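Local coordinates for protein KP700603 (Klebsiella pneumoniae 700603, PDB 5KVK), which is of unknown function but belongs to the competence-damaged protein (CinA) superfamily, at residues Asn11-Glu14 with Leu15-Val19. Sequence-based numbering, arbitrary orientation.
Sequences NTHE and LTTRV
Thr16 and Thr17 each turn a hydroxyl back onto the carbonyl four residues earlier in the first turns of helix 12-26. Thr16 OG1 donates to Thr12 O at 2.7 Å, while Thr16 N reaches the same oxygen at 2.9 Å from the opposite face of the carbonyl plane. The next residue repeats the pattern: Thr17 OG1 lies 2.8 Å from His13 O, and Thr17 N approaches that acceptor from the other face. Each carbonyl oxygen is thus gripped by two donors, one backbone and one side chain. The rotamer makes this possible, since in Thr16 a chi1 of -58° sets OG1 anti to its own carbonyl carbon and leans it toward the preceding turn. Thr12 has the same rotamer and runs alongside Thr16, its CG2 3.8 Å from Thr16 OG1. The hydroxyl of Thr17 also sits over one face of the His13 ring, offset toward its rim.

At the start of the helix, Asn11 contributes through both its side chain and its backbone. Its OD1 accepts from Glu14 N at 2.9 Å, with the donor tilted 21° from the amide carbonyl plane, and its backbone O takes a nearly straight bond (173°) from Leu15 N. Farther out, Thr12 OG1 is hydrogen-bonded to Arg156 of helix 147-165 and Thr17 OG1 to Gln48. Leu15 packs on Met159 and Ala160 of helix 147-165, whereas Thr12 and Thr16 rest on Ala44 of helix 40-46. The arrangement is a classic Asn N-cap followed by helical threonines bonded to i-4 carbonyls, here opening the N-terminal helix of a CinA-type alpha/beta fold.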
ATOM      1  N   ASN A  11      -5.484  11.864 -16.725  1.00 59.75           N
ATOM      2  CA  ASN A  11      -5.710  10.451 -16.477  1.00 50.12           C
ATOM      3  C   ASN A  11      -4.488   9.844 -15.792  1.00 41.24           C
ATOM      4  O   ASN A  11      -3.385   9.853 -16.354  1.00 36.75           O
ATOM      5  CB  ASN A  11      -6.018   9.704 -17.768  1.00 53.45           C
ATOM      6  CG  ASN A  11      -6.338   8.242 -17.518  1.00 55.48           C
ATOM      7  OD1 ASN A  11      -5.502   7.363 -17.756  1.00 47.99           O
ATOM      8  ND2 ASN A  11      -7.549   7.971 -17.025  1.00 60.67           N
ATOM      9  N   THR A  12      -4.707   9.278 -14.593  1.00 38.15           N
ATOM     10  CA  THR A  12      -3.589   8.753 -13.801  1.00 32.77           C
ATOM     11  C   THR A  12      -2.903   7.588 -14.479  1.00 30.32           C
ATOM     12  O   THR A  12      -1.685   7.477 -14.434  1.00 29.09           O
ATOM     13  CB  THR A  12      -4.056   8.287 -12.416  1.00 36.91           C
ATOM     14  OG1 THR A  12      -4.728   9.370 -11.781  1.00 42.66           O
ATOM     15  CG2 THR A  12      -2.866   7.813 -11.545  1.00 32.38           C
ATOM     16  N   HIS A  13      -3.672   6.678 -15.076  1.00 34.27           N
ATOM     17  CA  HIS A  13      -3.030   5.537 -15.718  1.00 34.29           C
ATOM     18  C   HIS A  13      -2.143   5.985 -16.887  1.00 29.62           C
ATOM     19  O   HIS A  13      -1.065   5.429 -17.100  1.00 29.44           O
ATOM     20  CB  HIS A  13      -4.112   4.548 -16.174  1.00 36.93           C
ATOM     21  CG  HIS A  13      -3.597   3.272 -16.773  1.00 46.51           C
ATOM     22  ND1 HIS A  13      -2.651   2.475 -16.165  1.00 53.96           N
ATOM     23  CD2 HIS A  13      -3.960   2.619 -17.902  1.00 54.19           C
ATOM     24  CE1 HIS A  13      -2.410   1.418 -16.921  1.00 51.29           C
ATOM     25  NE2 HIS A  13      -3.189   1.484 -17.982  1.00 55.58           N
ATOM     26  N   GLU A  14      -2.597   6.963 -17.684  1.00 32.01           N
ATOM     27  CA  GLU A  14      -1.780   7.426 -18.814  1.00 31.02           C
ATOM     28  C   GLU A  14      -0.499   8.137 -18.347  1.00 32.99           C
ATOM     29  O   GLU A  14       0.614   7.807 -18.800  1.00 33.01           O
ATOM     30  CB  GLU A  14      -2.627   8.320 -19.720  1.00 31.78           C
ATOM     31  CG  GLU A  14      -1.902   8.813 -20.963  1.00 34.79           C
ATOM     32  CD  GLU A  14      -2.783   9.754 -21.775  1.00 39.11           C
ATOM     33  OE1 GLU A  14      -3.893  10.091 -21.304  1.00 40.27           O
ATOM     34  OE2 GLU A  14      -2.327  10.145 -22.853  1.00 43.62           O
ATOM     35  N   LEU A  15      -0.628   9.090 -17.419  1.00 32.06           N
ATOM     36  CA  LEU A  15       0.545   9.730 -16.797  1.00 33.36           C
ATOM     37  C   LEU A  15       1.524   8.706 -16.233  1.00 32.84           C
ATOM     38  O   LEU A  15       2.758   8.820 -16.410  1.00 28.95           O
ATOM     39  CB  LEU A  15       0.064  10.656 -15.676  1.00 35.82           C
ATOM     40  CG  LEU A  15       1.167  11.192 -14.770  1.00 38.33           C
ATOM     41  CD1 LEU A  15       1.905  12.145 -15.669  1.00 37.85           C
ATOM     42  CD2 LEU A  15       0.604  11.919 -13.566  1.00 41.71           C
ATOM     43  N   THR A  16       1.002   7.722 -15.487  1.00 26.61           N
ATOM     44  CA  THR A  16       1.902   6.760 -14.867  1.00 24.33           C
ATOM     45  C   THR A  16       2.617   5.935 -15.922  1.00 27.01           C
ATOM     46  O   THR A  16       3.772   5.548 -15.730  1.00 28.51           O
ATOM     47  CB  THR A  16       1.131   5.846 -13.922  1.00 27.83           C
ATOM     48  OG1 THR A  16       0.485   6.683 -12.944  1.00 29.92           O
ATOM     49  CG2 THR A  16       2.067   4.886 -13.200  1.00 28.60           C
ATOM     50  N   THR A  17       1.930   5.610 -17.025  1.00 26.85           N
ATOM     51  CA  THR A  17       2.609   4.913 -18.120  1.00 28.09           C
ATOM     52  C   THR A  17       3.829   5.707 -18.587  1.00 31.01           C
ATOM     53  O   THR A  17       4.928   5.151 -18.801  1.00 30.64           O
ATOM     54  CB  THR A  17       1.607   4.724 -19.260  1.00 32.41           C
ATOM     55  OG1 THR A  17       0.553   3.857 -18.801  1.00 28.78           O
ATOM     56  CG2 THR A  17       2.261   4.155 -20.484  1.00 36.61           C
ATOM     57  N   ARG A  18       3.658   7.022 -18.737  1.00 29.63           N
ATOM     58  CA  ARG A  18       4.745   7.831 -19.292  1.00 30.36           C
ATOM     59  C   ARG A  18       5.918   7.843 -18.333  1.00 29.75           C
ATOM     60  O   ARG A  18       7.067   7.596 -18.699  1.00 32.15           O
ATOM     61  CB  ARG A  18       4.270   9.251 -19.547  1.00 32.55           C
ATOM     62  CG  ARG A  18       5.411  10.130 -19.973  1.00 32.75           C
ATOM     63  CD  ARG A  18       5.007  11.522 -20.393  1.00 37.50           C
ATOM     64  NE  ARG A  18       4.211  12.262 -19.402  1.00 40.08           N
ATOM     65  CZ  ARG A  18       4.674  13.097 -18.472  1.00 37.86           C
ATOM     66  NH1 ARG A  18       5.978  13.289 -18.284  1.00 35.83           N
ATOM     67  NH2 ARG A  18       3.810  13.751 -17.713  1.00 33.45           N
ATOM     68  N   VAL A  19       5.630   8.060 -17.064  1.00 26.23           N
ATOM     69  CA  VAL A  19       6.708   8.156 -16.093  1.00 26.60           C
ATOM     70  C   VAL A  19       7.380   6.807 -15.874  1.00 30.16           C
ATOM     71  O   VAL A  19       8.612   6.735 -15.715  1.00 28.70           O
ATOM     72  CB  VAL A  19       6.145   8.761 -14.793  1.00 28.15           C
ATOM     73  CG1 VAL A  19       7.209   8.735 -13.725  1.00 30.58           C
ATOM     74  CG2 VAL A  19       5.746  10.189 -15.056  1.00 29.92           C
TER